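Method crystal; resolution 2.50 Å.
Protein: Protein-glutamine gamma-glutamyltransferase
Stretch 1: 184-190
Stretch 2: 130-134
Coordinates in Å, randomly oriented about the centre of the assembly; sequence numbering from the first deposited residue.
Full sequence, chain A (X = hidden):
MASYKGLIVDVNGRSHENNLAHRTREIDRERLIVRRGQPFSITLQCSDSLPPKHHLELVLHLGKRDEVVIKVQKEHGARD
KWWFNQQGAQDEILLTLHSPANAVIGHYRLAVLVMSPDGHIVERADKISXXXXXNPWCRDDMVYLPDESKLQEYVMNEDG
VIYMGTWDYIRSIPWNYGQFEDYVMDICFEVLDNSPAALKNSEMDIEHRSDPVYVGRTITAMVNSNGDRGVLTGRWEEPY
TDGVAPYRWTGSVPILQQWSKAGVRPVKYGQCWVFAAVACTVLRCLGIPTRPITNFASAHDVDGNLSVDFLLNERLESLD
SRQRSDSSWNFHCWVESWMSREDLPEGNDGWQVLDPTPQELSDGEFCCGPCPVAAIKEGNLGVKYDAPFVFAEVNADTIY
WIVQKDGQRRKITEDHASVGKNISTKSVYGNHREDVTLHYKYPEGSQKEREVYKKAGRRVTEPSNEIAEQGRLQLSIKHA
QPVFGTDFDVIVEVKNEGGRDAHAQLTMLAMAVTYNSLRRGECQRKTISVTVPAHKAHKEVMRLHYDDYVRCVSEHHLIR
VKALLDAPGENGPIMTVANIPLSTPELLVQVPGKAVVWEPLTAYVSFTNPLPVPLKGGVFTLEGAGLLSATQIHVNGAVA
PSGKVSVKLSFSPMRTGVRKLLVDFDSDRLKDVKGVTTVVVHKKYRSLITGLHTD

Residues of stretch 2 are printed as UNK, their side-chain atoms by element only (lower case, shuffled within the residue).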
# COMPACT_ATOMS: atom_id res chain seq x y z
N VAL A 184 -7.79 -0.25 -15.80
CA VAL A 184 -7.58 -0.60 -14.41
C VAL A 184 -8.92 -0.60 -13.65
O VAL A 184 -9.07 -1.29 -12.63
CB VAL A 184 -6.60 0.36 -13.77
CG1 VAL A 184 -6.71 0.27 -12.27
CG2 VAL A 184 -5.19 0.03 -14.28
N MET A 185 -9.91 0.17 -14.13
CA MET A 185 -11.19 0.20 -13.46
C MET A 185 -11.90 -1.12 -13.73
O MET A 185 -12.50 -1.72 -12.85
CB MET A 185 -12.04 1.35 -13.99
CG MET A 185 -13.47 1.35 -13.44
SD MET A 185 -14.61 2.37 -14.35
CE MET A 185 -14.77 1.40 -15.90
N ASP A 186 -11.83 -1.58 -14.96
CA ASP A 186 -12.49 -2.82 -15.33
C ASP A 186 -11.94 -4.02 -14.57
O ASP A 186 -12.71 -4.94 -14.22
CB ASP A 186 -12.33 -3.03 -16.80
CG ASP A 186 -12.88 -1.91 -17.58
OD1 ASP A 186 -13.96 -2.14 -18.15
OD2 ASP A 186 -12.25 -0.82 -17.63
N ILE A 187 -10.63 -4.02 -14.34
CA ILE A 187 -9.97 -5.09 -13.60
C ILE A 187 -10.34 -5.01 -12.11
O ILE A 187 -10.40 -6.02 -11.41
CB ILE A 187 -8.44 -5.02 -13.67
CG1 ILE A 187 -7.94 -5.18 -15.11
CG2 ILE A 187 -7.86 -6.12 -12.86
CD1 ILE A 187 -6.55 -4.63 -15.37
N CYS A 188 -10.56 -3.80 -11.61
CA CYS A 188 -10.93 -3.65 -10.22
C CYS A 188 -12.24 -4.40 -9.99
O CYS A 188 -12.31 -5.15 -9.03
CB CYS A 188 -11.05 -2.19 -9.85
SG CYS A 188 -9.46 -1.39 -9.66
N PHE A 189 -13.25 -4.21 -10.85
CA PHE A 189 -14.54 -4.93 -10.72
C PHE A 189 -14.38 -6.42 -10.99
O PHE A 189 -15.20 -7.22 -10.57
CB PHE A 189 -15.61 -4.39 -11.69
CG PHE A 189 -16.23 -3.08 -11.25
CD1 PHE A 189 -15.98 -1.90 -11.95
CD2 PHE A 189 -16.96 -3.01 -10.07
CE1 PHE A 189 -16.43 -0.67 -11.47
CE2 PHE A 189 -17.42 -1.78 -9.58
CZ PHE A 189 -17.16 -0.61 -10.28
N GLU A 190 -13.30 -6.80 -11.67
CA GLU A 190 -12.99 -8.20 -11.96
C GLU A 190 -12.48 -8.89 -10.69
O GLU A 190 -12.72 -10.08 -10.43
CB GLU A 190 -11.92 -8.27 -13.04
CG GLU A 190 -11.91 -9.59 -13.77
CD GLU A 190 -10.75 -9.75 -14.73
OE1 GLU A 190 -10.67 -10.86 -15.29
OE2 GLU A 190 -9.93 -8.82 -14.93
N UNK A 130 -23.08 1.57 -18.07
CA UNK A 130 -22.26 2.56 -17.40
C UNK A 130 -21.73 1.93 -16.11
O UNK A 130 -22.21 0.88 -15.66
c UNK A 130 -25.54 3.49 -16.71
c UNK A 130 -24.09 3.74 -14.81
c UNK A 130 -26.61 3.31 -15.85
c UNK A 130 -23.08 3.86 -17.15
c UNK A 130 -24.26 3.70 -16.21
c UNK A 130 -26.41 3.35 -14.46
c UNK A 130 -25.16 3.57 -13.95
N UNK A 131 -20.71 2.55 -15.52
CA UNK A 131 -20.13 2.06 -14.29
C UNK A 131 -20.39 3.02 -13.16
O UNK A 131 -20.43 4.22 -13.35
c UNK A 131 -17.99 -0.57 -14.89
n UNK A 131 -18.07 0.75 -16.63
n UNK A 131 -17.63 -1.26 -16.02
c UNK A 131 -17.68 -0.44 -17.06
c UNK A 131 -18.64 1.89 -14.46
c UNK A 131 -18.26 0.69 -15.27
N UNK A 132 -20.55 2.48 -11.96
CA UNK A 132 -20.82 3.31 -10.81
C UNK A 132 -19.77 3.08 -9.71
O UNK A 132 -19.53 1.95 -9.31
c UNK A 132 -22.21 2.98 -10.27
c UNK A 132 -24.91 4.81 -9.95
c UNK A 132 -22.55 3.71 -9.00
s UNK A 132 -23.31 5.31 -9.34
N UNK A 133 -19.17 4.18 -9.25
CA UNK A 133 -18.13 4.17 -8.21
C UNK A 133 -18.62 4.85 -6.90
O UNK A 133 -19.71 5.40 -6.84
c UNK A 133 -16.01 4.44 -9.87
c UNK A 133 -16.00 5.50 -10.88
c UNK A 133 -16.90 4.93 -8.72
c UNK A 133 -16.47 3.13 -10.45
N UNK A 134 -17.78 4.81 -5.87
CA UNK A 134 -18.10 5.43 -4.58
C UNK A 134 -17.96 6.95 -4.79
O UNK A 134 -17.20 7.39 -5.64
c UNK A 134 -18.51 3.36 -2.14
c UNK A 134 -17.10 4.92 -3.52
c UNK A 134 -18.13 0.98 -2.08
c UNK A 134 -17.03 1.16 -2.92
c UNK A 134 -17.43 3.55 -2.99
c UNK A 134 -18.86 2.08 -1.69
c UNK A 134 -16.68 2.44 -3.37

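Position 130 carries seven side-chain carbons and no heteroatom: one carbon leads from CA into a closed ring of six. The side chain is out of reach of stretch 1 and touches nothing there. A six-carbon ring on a single methylene, with no hydroxyl oxygen, is phenylalanine, Phe-130.

Position 131 has four carbons and two nitrogens, one carbon as CB and the remaining five atoms closed into a five-membered ring. Its CA-to-CB bond points toward the helix, and its CA makes the closest CA-to-CA approach between the stretches, 9.1 Å from CA of Asp-186. The methyl CE of Met-185 lies over one face of the ring, 3.5 Å from the centroid and 14° off the normal. A five-membered ring with two nitrogens on one methylene is an imidazole, so the residue is His-131. With the atoms named, the nearest pair is Met-185 CE to His-131 ND1, 3.4 Å; His-131 CD2 lies 3.8 Å from Phe-189 CE1.

Position 132 shows three carbons and one sulfur in an unbranched chain, the sulfur bonded to a terminal carbon. CA-to-CB points away from the helix, and the side chain makes no contact within 4.5 Å; contact is made by the backbone, whose O lies 3.6 Å from Phe-189 CZ, near the plane of that ring at its edge. An unbranched thioether ending in a methyl is methionine, Met-132.

Position 133 has four carbons, forked at the second. CB is bonded to one side-chain carbon, which bears two methyls; this excludes a fork at CB. CA-to-CB points sideways, but the end of the chain comes nearer, and one terminal carbon approaches both Phe-189 CZ and Met-185 SD. The residue is Leu-133, and Leu-133 CD1 reaches 3.8 Å from Phe-189 CZ and 4.4 Å from Met-185 SD.

Position 134 again has seven carbons, one followed by a six-membered ring, and its side chain is out of reach of stretch 1. It is Phe-134, beyond the end of the strand.

The contact is small, burying 239 Å² in total, and is mainly side-chain packing, with the backbone O of Met-132 at the edge of the Phe-189 ring; helix and strand directions differ by 71°. No hydrogen bond crosses it. Met-185 and Phe-189, four residues apart on the helix, both have CA-to-CB bonds directed toward the strand and both meet His-131 and Leu-133. Over the imidazole, Met-185 supplies a CH-pi contact through CE and a sulfur-aromatic one through SD, 4.5 Å from the ring centroid of His-131. The Phe-189 and His-131 rings are nearly parallel, at 23°, but their centroids are 5.6 Å apart, slid apart so that the rings barely overlap.

Stretch 2 130-134: FHMLF
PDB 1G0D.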